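Local atomic coordinates of alpha-galactosidase 1 (Saccharomyces cerevisiae, PDB entry 3LRK), a protein that hydrolyses terminal, non-reducing alpha-D-galactose residues of alpha-D-galactosides, including galactose oligosaccharides, galactomannans and galactolipids. Residues K62-K67 with S311-N316; I419-T424 with K434-L439; G126-E131 with Y164-A169. The protein carries 1 engineered substitution. All blocks are in the same frame, centred on the assembly; numbering follows the deposited sequence.

Overall arrangement
Interactions 1 and 2 adjoin, their centres about 10 Å apart, and are stitched together by Asp63: its OD1 lies 2.6 Å from Thr424 OG1 and its O 2.7 Å from Ala423 N. Both also touch the same N-acetylglucosamine, which is joined to Asn422. Residues 62-67 and 311-316 belong to the TIM barrel, and interaction 2 lies against them in the excursion between two strands of the C-terminal antiparallel sheet. Interaction 3 sits across the chain's centre, about 32 Å from interaction 1 and 41 Å from interaction 2, measured between centres. It alone approaches catalysis: the side chain of Arg166 is about 8 Å from that of the nucleophile Asp149.

Interaction 1 of 3, residues K62-K67 with S311-N316; sequences KDMGYK and SVIAIN. With NAG (2-acetamido-2-deoxy-beta-D-glucopyranose), chain C.
Ile313, on helix 310-316 of the TIM-barrel domain, reaches into the loop that precedes barrel strand 68-70 and meets Met64 and Tyr66. Its CB points toward that loop, and the two branches then divide the work. CG2 turns to the backbone and comes within 4.2 Å of Met64 O. CG1, placed anti to the carbonyl carbon (chi1 -60°), carries the chain on toward Tyr66. The terminal CD1 makes the closest packing, 3.7 Å from Met64 CE and 3.8 Å from Tyr66 OH, with Tyr66 CE2 beside it at 3.9 Å. Isoleucine suits this place because a branched, purely apolar chain can serve both neighbours at once. Methionine answers it with a flexible thioether arm, bent at its last torsion, that crosses the isoleucine chain at about a right angle and touches it with its methyl.

Tyr66, at the centre of an inverse gamma turn, contributes an apolar ring and a hydroxyl whose polar needs are met elsewhere, by Tyr307 O. The contact is buried between barrel elements (Phe280, Met32) and the 419-433 region, which supplies Leu420 and Tyr428. Gly65 lets the loop turn here, since its backbone angles would press a side chain against Met64 O. Beyond this apolar patch, Asp63 faces the glycan: its OD2 accepts a hydrogen bond of 2.8 Å from N2 of the N-acetylglucosamine, with an N-H...O angle of 162°.

Interaction 2 of 3, residues I419-T424 with K434-L439; sequences ILYNAT and KNDTRL. With NAG (2-acetamido-2-deoxy-beta-D-glucopyranose), chain C; NAG (2-acetamido-2-deoxy-beta-D-glucopyranose), chain B.
Tyr421 lays one ring face over Leu439 just inside an N-capped helical turn, in the excursion between strands 391-395 and 442-447 of the C-terminal antiparallel sheet. With CG anti to its own N (chi1 -174°), the ring is carried toward residues 434-439. The buried side is leucine's. A CH-pi contact puts Leu439 CD2 3.5 Å from the Tyr421 ring centroid, only 5° off the normal, while Leu439 CD1 reaches Tyr421 OH at 3.6 Å. Leucine's fork thus covers both the ring centre and its end. The hydroxyl is bound by Gln426, and Tyr428 also meets the ring.

On the solvent side the exposed Arg438 brings a charged group to the ring's edge, without a hydrogen bond to Tyr421. Its NE lies 3.5 Å from Tyr421 CD1, the guanidinium plane tilted 31° from the ring. Asp436 suits the N-cap: its OD1 takes Arg438 N at 3.0 Å through the anti lone pair, and its OD2 forms a 2.8 Å salt bridge with Arg438 NH2. One carboxylate therefore caps the helix and steadies the arginine. Farther out, Asn422 heads the sequon Asn422-Ala423-Thr424, and its ND2 is covalently bonded to C1 of the first N-acetylglucosamine at 1.5 Å.

Interaction 3 of 3, residues G126-E131 with Y164-A169; sequences GSLGRE and YHRYKA
Leu128 meets Arg166 because its CG is swung away from the backbone N (chi1 -172°), which carries the two methyls across to the arginine. Arg166 presents the aliphatic part of its chain, bent at the third torsion, and its CD lies 3.6 Å from Leu128 CD1. In the second meeting Glu131 CB points toward Ala169, and CB and CG lie along it; the bend at chi2 (87°) then turns the carboxylate back over the turn before it, toward Gly129 N. The small alanine lets the backbones come close, Glu131 CA to Ala169 CA being 6.6 Å, and Glu131 OE2 packs on Ala169 CB at 3.9 Å.

These are helices 131-140 and 160-177 of the TIM barrel, successive along the chain with strand 145-149 between them. The loop entering the first is a type II turn from Ser127 to Arg130, closed by a bond from Arg130 N to Ser127 O of 2.8 Å. Gly129 occupies its third position, where positive phi is easy for glycine, and Arg130 is the N-cap residue. Gly129 N donates to Glu131 OE2 at 3.1 Å, nearly straight at 164° but from above the carboxylate plane.

One water completes the link, donating to Glu131 OE2 at 2.6 Å and to Arg166 O at 2.9 Å. The guanidinium of Arg166 is held by Gln156 O, Asn150 OD1 and Ala116 O, while Leu128 touches the arginine through CG and CD. OE2 accepts from both the backbone N-H and the water, as a carboxylate would; a charged Glu131 is probable, though not proved by these bonds.

Interaction 1 of 3, residues K62-K67 with S311-N316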
loop_
_atom_site.group_PDB
_atom_site.type_symbol
_atom_site.label_atom_id
_atom_site.label_comp_id
_atom_site.label_asym_id
_atom_site.label_seq_id
_atom_site.Cartn_x
_atom_site.Cartn_y
_atom_site.Cartn_z
ATOM N N LYS A 62 39.239 3.966 20.112
ATOM C CA LYS A 62 39.077 2.537 20.410
ATOM C C LYS A 62 38.632 2.320 21.859
ATOM O O LYS A 62 37.660 1.604 22.121
ATOM C CB LYS A 62 40.371 1.767 20.133
ATOM C CG LYS A 62 40.296 0.259 20.446
ATOM C CD LYS A 62 41.683 -0.403 20.384
ATOM C CE LYS A 62 42.470 -0.193 21.682
ATOM N NZ LYS A 62 43.888 -0.634 21.554
ATOM N N ASP A 63 39.332 2.955 22.798
ATOM C CA ASP A 63 39.018 2.761 24.212
ATOM C C ASP A 63 37.777 3.525 24.687
ATOM O O ASP A 63 37.381 3.408 25.856
ATOM C CB ASP A 63 40.243 3.045 25.090
ATOM C CG ASP A 63 41.328 1.998 24.921
ATOM O OD1 ASP A 63 41.059 0.813 25.195
ATOM O OD2 ASP A 63 42.456 2.355 24.521
ATOM N N MET A 64 37.156 4.287 23.783
ATOM C CA MET A 64 35.831 4.866 24.043
ATOM C C MET A 64 34.718 3.890 23.645
ATOM O O MET A 64 33.554 4.077 24.003
ATOM C CB MET A 64 35.638 6.204 23.323
ATOM C CG MET A 64 36.611 7.301 23.744
ATOM S SD MET A 64 36.008 8.973 23.428
ATOM C CE MET A 64 34.724 9.096 24.678
ATOM N N GLY A 65 35.091 2.852 22.904
ATOM C CA GLY A 65 34.160 1.797 22.546
ATOM C C GLY A 65 34.099 1.537 21.057
ATOM O O GLY A 65 33.488 0.557 20.640
ATOM N N TYR A 66 34.733 2.400 20.260
ATOM C CA TYR A 66 34.771 2.234 18.792
ATOM C C TYR A 66 35.715 1.095 18.400
ATOM O O TYR A 66 36.853 1.319 17.959
ATOM C CB TYR A 66 35.193 3.525 18.089
ATOM C CG TYR A 66 34.265 4.716 18.254
ATOM C CD1 TYR A 66 33.137 4.883 17.434
ATOM C CD2 TYR A 66 34.530 5.700 19.209
ATOM C CE1 TYR A 66 32.291 6.013 17.577
ATOM C CE2 TYR A 66 33.692 6.819 19.359
ATOM C CZ TYR A 66 32.583 6.969 18.544
ATOM O OH TYR A 66 31.784 8.086 18.698
ATOM N N LYS A 67 35.227 -0.130 18.549
ATOM C CA LYS A 67 36.096 -1.310 18.519
ATOM C C LYS A 67 35.952 -2.229 17.314
ATOM O O LYS A 67 36.832 -3.052 17.061
ATOM C CB LYS A 67 35.957 -2.103 19.826
ATOM C CG LYS A 67 36.769 -1.466 20.960
ATOM C CD LYS A 67 36.645 -2.218 22.268
ATOM C CE LYS A 67 37.530 -1.585 23.321
ATOM N NZ LYS A 67 37.553 -2.418 24.572
ATOM N N SER A 311 29.906 11.929 27.145
ATOM C CA SER A 311 28.571 12.176 27.693
ATOM C C SER A 311 27.465 11.674 26.757
ATOM O O SER A 311 26.444 11.129 27.193
ATOM C CB SER A 311 28.401 13.682 27.890
ATOM O OG SER A 311 27.516 13.931 28.957
ATOM N N VAL A 312 27.673 11.882 25.464
ATOM C CA VAL A 312 26.688 11.490 24.459
ATOM C C VAL A 312 26.752 9.980 24.180
ATOM O O VAL A 312 25.710 9.324 24.042
ATOM C CB VAL A 312 26.832 12.350 23.181
ATOM C CG1 VAL A 312 25.931 11.844 22.059
ATOM C CG2 VAL A 312 26.517 13.818 23.488
ATOM N N ILE A 313 27.964 9.432 24.114
ATOM C CA ILE A 313 28.177 7.980 23.985
ATOM C C ILE A 313 27.558 7.203 25.161
ATOM O O ILE A 313 26.984 6.119 24.973
ATOM C CB ILE A 313 29.681 7.632 23.837
ATOM C CG1 ILE A 313 30.272 8.300 22.588
ATOM C CG2 ILE A 313 29.901 6.102 23.791
ATOM C CD1 ILE A 313 31.813 8.218 22.497
ATOM N N ALA A 314 27.645 7.777 26.362
ATOM C CA ALA A 314 27.069 7.154 27.547
ATOM C C ALA A 314 25.540 6.984 27.428
ATOM O O ALA A 314 24.989 6.012 27.941
ATOM C CB ALA A 314 27.432 7.945 28.800
ATOM N N ILE A 315 24.877 7.926 26.753
ATOM C CA ILE A 315 23.449 7.812 26.414
ATOM C C ILE A 315 23.213 6.591 25.527
ATOM O O ILE A 315 22.336 5.776 25.813
ATOM C CB ILE A 315 22.898 9.083 25.696
ATOM C CG1 ILE A 315 23.007 10.329 26.594
ATOM C CG2 ILE A 315 21.440 8.872 25.209
ATOM C CD1 ILE A 315 22.312 10.200 27.967
ATOM N N ASN A 316 24.005 6.488 24.459
ATOM C CA ASN A 316 23.904 5.409 23.482
ATOM C C ASN A 316 24.197 4.057 24.102
ATOM O O ASN A 316 23.615 3.049 23.718
ATOM C CB ASN A 316 24.868 5.651 22.316
ATOM C CG ASN A 316 24.739 4.598 21.221
ATOM O OD1 ASN A 316 25.573 3.704 21.112
ATOM N ND2 ASN A 316 23.675 4.686 20.427
HETATM C C1 NAG C . 42.624 2.644 28.372
HETATM C C2 NAG C . 43.957 2.892 27.657
HETATM C C3 NAG C . 44.638 1.609 27.172
HETATM C C4 NAG C . 44.547 0.408 28.122
HETATM C C5 NAG C . 43.331 0.448 29.065
HETATM C C6 NAG C . 43.664 -0.283 30.361
HETATM C C7 NAG C . 44.111 5.056 26.559
HETATM C C8 NAG C . 44.202 5.753 25.235
HETATM N N2 NAG C . 43.773 3.772 26.521
HETATM O O3 NAG C . 46.001 1.882 26.912
HETATM O O4 NAG C . 44.452 -0.765 27.323
HETATM O O5 NAG C . 42.896 1.753 29.428
HETATM O O6 NAG C . 42.470 -0.735 30.953
HETATM O O7 NAG C . 44.339 5.662 27.603
#

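Interaction 2 of 3, residues I419-T424 with K434-L439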
loop_
_atom_site.group_PDB
_atom_site.type_symbol
_atom_site.label_atom_id
_atom_site.label_comp_id
_atom_site.label_asym_id
_atom_site.label_seq_id
_atom_site.Cartn_x
_atom_site.Cartn_y
_atom_site.Cartn_z
ATOM N N ILE A 419 42.774 12.662 28.482
ATOM C CA ILE A 419 41.873 13.687 27.945
ATOM C C ILE A 419 40.516 13.064 27.584
ATOM O O ILE A 419 39.485 13.458 28.140
ATOM C CB ILE A 419 42.498 14.448 26.736
ATOM C CG1 ILE A 419 43.781 15.177 27.171
ATOM C CG2 ILE A 419 41.483 15.435 26.125
ATOM C CD1 ILE A 419 44.564 15.815 26.045
ATOM N N LEU A 420 40.522 12.088 26.672
ATOM C CA LEU A 420 39.313 11.303 26.384
ATOM C C LEU A 420 39.027 10.311 27.504
ATOM O O LEU A 420 39.950 9.761 28.110
ATOM C CB LEU A 420 39.411 10.556 25.048
ATOM C CG LEU A 420 39.743 11.233 23.711
ATOM C CD1 LEU A 420 39.102 10.438 22.570
ATOM C CD2 LEU A 420 39.338 12.692 23.621
ATOM N N TYR A 421 37.740 10.095 27.778
ATOM C CA TYR A 421 37.294 9.062 28.704
ATOM C C TYR A 421 37.710 7.675 28.209
ATOM O O TYR A 421 37.593 7.381 27.017
ATOM C CB TYR A 421 35.776 9.130 28.857
ATOM C CG TYR A 421 35.203 8.204 29.898
ATOM C CD1 TYR A 421 35.146 8.583 31.240
ATOM C CD2 TYR A 421 34.698 6.954 29.540
ATOM C CE1 TYR A 421 34.608 7.734 32.201
ATOM C CE2 TYR A 421 34.161 6.101 30.486
ATOM C CZ TYR A 421 34.118 6.499 31.815
ATOM O OH TYR A 421 33.592 5.653 32.750
ATOM N N ASN A 422 38.200 6.844 29.128
ATOM C CA ASN A 422 38.634 5.478 28.818
ATOM C C ASN A 422 37.594 4.477 29.328
ATOM O O ASN A 422 37.571 4.126 30.511
ATOM C CB ASN A 422 40.042 5.204 29.392
ATOM C CG ASN A 422 40.684 3.921 28.841
ATOM O OD1 ASN A 422 39.994 2.996 28.416
ATOM N ND2 ASN A 422 42.028 3.875 28.861
ATOM N N ALA A 423 36.718 4.041 28.422
ATOM C CA ALA A 423 35.639 3.108 28.753
ATOM C C ALA A 423 36.152 1.683 28.974
ATOM O O ALA A 423 35.511 0.886 29.665
ATOM C CB ALA A 423 34.555 3.128 27.667
ATOM N N THR A 424 37.299 1.362 28.379
ATOM C CA THR A 424 37.934 0.058 28.596
ATOM C C THR A 424 38.391 -0.056 30.052
ATOM O O THR A 424 38.272 -1.113 30.670
ATOM C CB THR A 424 39.146 -0.158 27.659
ATOM O OG1 THR A 424 38.764 0.086 26.300
ATOM C CG2 THR A 424 39.679 -1.581 27.771
ATOM N N LYS A 434 29.624 6.331 39.676
ATOM C CA LYS A 434 30.602 7.079 40.458
ATOM C C LYS A 434 30.472 8.591 40.263
ATOM O O LYS A 434 31.338 9.350 40.705
ATOM C CB LYS A 434 32.026 6.599 40.142
ATOM C CG LYS A 434 32.254 5.127 40.467
ATOM C CD LYS A 434 33.664 4.684 40.127
ATOM C CE LYS A 434 33.816 3.183 40.319
ATOM N NZ LYS A 434 35.106 2.677 39.773
ATOM N N ASN A 435 29.387 9.014 39.605
ATOM C CA ASN A 435 29.101 10.430 39.350
ATOM C C ASN A 435 30.208 11.120 38.534
ATOM O O ASN A 435 30.492 12.308 38.728
ATOM C CB ASN A 435 28.837 11.168 40.676
ATOM C CG ASN A 435 27.927 12.383 40.520
ATOM O OD1 ASN A 435 27.888 13.029 39.468
ATOM N ND2 ASN A 435 27.198 12.707 41.583
ATOM N N ASP A 436 30.824 10.371 37.617
ATOM C CA ASP A 436 31.917 10.899 36.796
ATOM C C ASP A 436 31.461 12.099 35.967
ATOM O O ASP A 436 30.543 11.994 35.147
ATOM C CB ASP A 436 32.501 9.804 35.894
ATOM C CG ASP A 436 33.886 10.146 35.370
ATOM O OD1 ASP A 436 34.057 11.214 34.745
ATOM O OD2 ASP A 436 34.807 9.325 35.573
ATOM N N THR A 437 32.116 13.235 36.200
ATOM C CA THR A 437 31.778 14.512 35.566
ATOM C C THR A 437 31.815 14.441 34.033
ATOM O O THR A 437 31.013 15.089 33.346
ATOM C CB THR A 437 32.711 15.643 36.093
ATOM O OG1 THR A 437 32.587 15.729 37.522
ATOM C CG2 THR A 437 32.360 17.003 35.479
ATOM N N ARG A 438 32.733 13.636 33.508
ATOM C CA ARG A 438 32.918 13.515 32.065
ATOM C C ARG A 438 31.735 12.849 31.348
ATOM O O ARG A 438 31.571 13.023 30.139
ATOM C CB ARG A 438 34.224 12.784 31.755
ATOM C CG ARG A 438 35.459 13.515 32.260
ATOM C CD ARG A 438 36.752 12.793 31.891
ATOM N NE ARG A 438 36.816 11.414 32.383
ATOM C CZ ARG A 438 37.081 11.059 33.638
ATOM N NH1 ARG A 438 37.301 11.981 34.569
ATOM N NH2 ARG A 438 37.119 9.774 33.969
ATOM N N LEU A 439 30.911 12.114 32.095
ATOM C CA LEU A 439 29.774 11.395 31.506
ATOM C C LEU A 439 28.418 12.099 31.665
ATOM O O LEU A 439 27.419 11.653 31.099
ATOM C CB LEU A 439 29.693 9.959 32.052
ATOM C CG LEU A 439 30.923 9.044 31.980
ATOM C CD1 LEU A 439 30.563 7.663 32.478
ATOM C CD2 LEU A 439 31.511 8.969 30.572
HETATM C C1 NAG C . 42.624 2.644 28.372
HETATM C C2 NAG C . 43.957 2.892 27.657
HETATM C C3 NAG C . 44.638 1.609 27.172
HETATM C C4 NAG C . 44.547 0.408 28.122
HETATM C C5 NAG C . 43.331 0.448 29.065
HETATM C C6 NAG C . 43.664 -0.283 30.361
HETATM C C7 NAG C . 44.111 5.056 26.559
HETATM C C8 NAG C . 44.202 5.753 25.235
HETATM N N2 NAG C . 43.773 3.772 26.521
HETATM O O3 NAG C . 46.001 1.882 26.912
HETATM O O4 NAG C . 44.452 -0.765 27.323
HETATM O O5 NAG C . 42.896 1.753 29.428
HETATM O O6 NAG C . 42.470 -0.735 30.953
HETATM O O7 NAG C . 44.339 5.662 27.603
HETATM C C1 NAG B . 45.581 -1.667 27.447
HETATM C C2 NAG B . 45.110 -3.074 27.043
HETATM C C3 NAG B . 46.268 -4.069 26.902
HETATM C C4 NAG B . 47.374 -3.473 26.031
HETATM C C5 NAG B . 47.816 -2.130 26.629
HETATM C C6 NAG B . 48.957 -1.483 25.839
HETATM C C7 NAG B . 42.879 -3.944 27.613
HETATM C C8 NAG B . 42.021 -4.538 28.693
HETATM N N2 NAG B . 44.115 -3.576 27.980
HETATM O O3 NAG B . 45.814 -5.278 26.331
HETATM O O4 NAG B . 48.450 -4.382 25.885
HETATM O O5 NAG B . 46.703 -1.245 26.678
HETATM O O6 NAG B . 48.564 -1.214 24.506
HETATM O O7 NAG B . 42.426 -3.822 26.468
#

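Interaction 3 of 3, residues G126-E131 with Y164-A169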
loop_
_atom_site.group_PDB
_atom_site.type_symbol
_atom_site.label_atom_id
_atom_site.label_comp_id
_atom_site.label_asym_id
_atom_site.label_seq_id
_atom_site.Cartn_x
_atom_site.Cartn_y
_atom_site.Cartn_z
ATOM N N GLY A 126 28.272 -12.661 -4.111
ATOM C CA GLY A 126 27.307 -12.587 -3.018
ATOM C C GLY A 126 27.032 -13.951 -2.413
ATOM O O GLY A 126 27.394 -14.983 -2.989
ATOM N N SER A 127 26.386 -13.961 -1.245
ATOM C CA SER A 127 26.245 -15.175 -0.448
ATOM C C SER A 127 24.905 -15.912 -0.561
ATOM O O SER A 127 24.730 -16.956 0.072
ATOM C CB SER A 127 26.497 -14.868 1.040
ATOM O OG SER A 127 27.802 -14.366 1.246
ATOM N N LEU A 128 23.966 -15.385 -1.343
ATOM C CA LEU A 128 22.649 -16.047 -1.459
ATOM C C LEU A 128 22.769 -17.483 -2.000
ATOM O O LEU A 128 23.297 -17.705 -3.095
ATOM C CB LEU A 128 21.672 -15.215 -2.296
ATOM C CG LEU A 128 20.203 -15.674 -2.350
ATOM C CD1 LEU A 128 19.626 -15.909 -0.935
ATOM C CD2 LEU A 128 19.364 -14.647 -3.138
ATOM N N GLY A 129 22.292 -18.436 -1.200
ATOM C CA GLY A 129 22.364 -19.863 -1.505
ATOM C C GLY A 129 23.742 -20.449 -1.228
ATOM O O GLY A 129 23.993 -21.609 -1.518
ATOM N N ARG A 130 24.633 -19.628 -0.679
ATOM C CA ARG A 130 26.006 -20.026 -0.398
ATOM C C ARG A 130 26.334 -19.732 1.055
ATOM O O ARG A 130 27.498 -19.586 1.422
ATOM C CB ARG A 130 26.963 -19.283 -1.335
ATOM C CG ARG A 130 26.667 -19.555 -2.831
ATOM C CD ARG A 130 27.518 -18.671 -3.710
ATOM N NE ARG A 130 27.208 -18.784 -5.138
ATOM C CZ ARG A 130 27.775 -19.652 -5.980
ATOM N NH1 ARG A 130 28.684 -20.532 -5.557
ATOM N NH2 ARG A 130 27.422 -19.652 -7.265
ATOM N N GLU A 131 25.292 -19.683 1.884
ATOM C CA GLU A 131 25.422 -19.169 3.246
ATOM C C GLU A 131 26.322 -20.034 4.109
ATOM O O GLU A 131 27.130 -19.502 4.872
ATOM C CB GLU A 131 24.051 -18.988 3.913
ATOM C CG GLU A 131 23.180 -17.892 3.279
ATOM C CD GLU A 131 22.336 -18.386 2.105
ATOM O OE1 GLU A 131 22.519 -19.539 1.669
ATOM O OE2 GLU A 131 21.494 -17.609 1.626
ATOM N N TYR A 164 12.683 -12.377 5.853
ATOM C CA TYR A 164 13.077 -13.040 7.087
ATOM C C TYR A 164 13.802 -14.371 6.838
ATOM O O TYR A 164 14.840 -14.626 7.433
ATOM C CB TYR A 164 11.852 -13.268 7.979
ATOM C CG TYR A 164 12.097 -14.204 9.136
ATOM C CD1 TYR A 164 12.644 -13.731 10.341
ATOM C CD2 TYR A 164 11.773 -15.557 9.038
ATOM C CE1 TYR A 164 12.851 -14.583 11.406
ATOM C CE2 TYR A 164 11.989 -16.428 10.102
ATOM C CZ TYR A 164 12.523 -15.931 11.284
ATOM O OH TYR A 164 12.735 -16.785 12.348
ATOM N N HIS A 165 13.255 -15.226 5.978
ATOM C CA HIS A 165 13.894 -16.523 5.741
ATOM C C HIS A 165 15.263 -16.395 5.055
ATOM O O HIS A 165 16.191 -17.139 5.379
ATOM C CB HIS A 165 12.950 -17.488 5.029
ATOM C CG HIS A 165 11.945 -18.113 5.957
ATOM N ND1 HIS A 165 12.311 -18.940 6.999
ATOM C CD2 HIS A 165 10.596 -18.002 6.026
ATOM C CE1 HIS A 165 11.231 -19.331 7.652
ATOM N NE2 HIS A 165 10.179 -18.767 7.089
ATOM N N ARG A 166 15.405 -15.409 4.171
ATOM C CA ARG A 166 16.697 -15.141 3.502
ATOM C C ARG A 166 17.770 -14.684 4.508
ATOM O O ARG A 166 18.919 -15.158 4.463
ATOM C CB ARG A 166 16.529 -14.109 2.375
ATOM C CG ARG A 166 17.839 -13.734 1.608
ATOM C CD ARG A 166 17.557 -13.146 0.208
ATOM N NE ARG A 166 16.570 -12.074 0.291
ATOM C CZ ARG A 166 16.836 -10.807 0.558
ATOM N NH1 ARG A 166 18.101 -10.379 0.702
ATOM N NH2 ARG A 166 15.827 -9.949 0.673
ATOM N N TYR A 167 17.396 -13.775 5.402
ATOM C CA TYR A 167 18.314 -13.303 6.449
ATOM C C TYR A 167 18.569 -14.333 7.550
ATOM O O TYR A 167 19.701 -14.420 8.067
ATOM C CB TYR A 167 17.906 -11.916 6.973
ATOM C CG TYR A 167 18.272 -10.889 5.941
ATOM C CD1 TYR A 167 17.309 -10.311 5.111
ATOM C CD2 TYR A 167 19.619 -10.562 5.726
ATOM C CE1 TYR A 167 17.677 -9.399 4.111
ATOM C CE2 TYR A 167 19.989 -9.666 4.746
ATOM C CZ TYR A 167 19.028 -9.086 3.946
ATOM O OH TYR A 167 19.433 -8.199 2.987
ATOM N N LYS A 168 17.540 -15.132 7.866
ATOM C CA LYS A 168 17.692 -16.284 8.757
ATOM C C LYS A 168 18.655 -17.342 8.232
ATOM O O LYS A 168 19.384 -17.952 9.019
ATOM C CB LYS A 168 16.331 -16.933 9.099
ATOM C CG LYS A 168 16.439 -18.055 10.144
ATOM C CD LYS A 168 15.085 -18.495 10.660
ATOM C CE LYS A 168 15.229 -19.540 11.769
ATOM N NZ LYS A 168 15.606 -20.885 11.209
ATOM N N ALA A 169 18.660 -17.574 6.915
ATOM C CA ALA A 169 19.606 -18.509 6.311
ATOM C C ALA A 169 21.059 -18.197 6.701
ATOM O O ALA A 169 21.812 -19.117 7.048
ATOM C CB ALA A 169 19.441 -18.567 4.767
HETATM O O HOH W 1 21.166 -15.166 2.597
#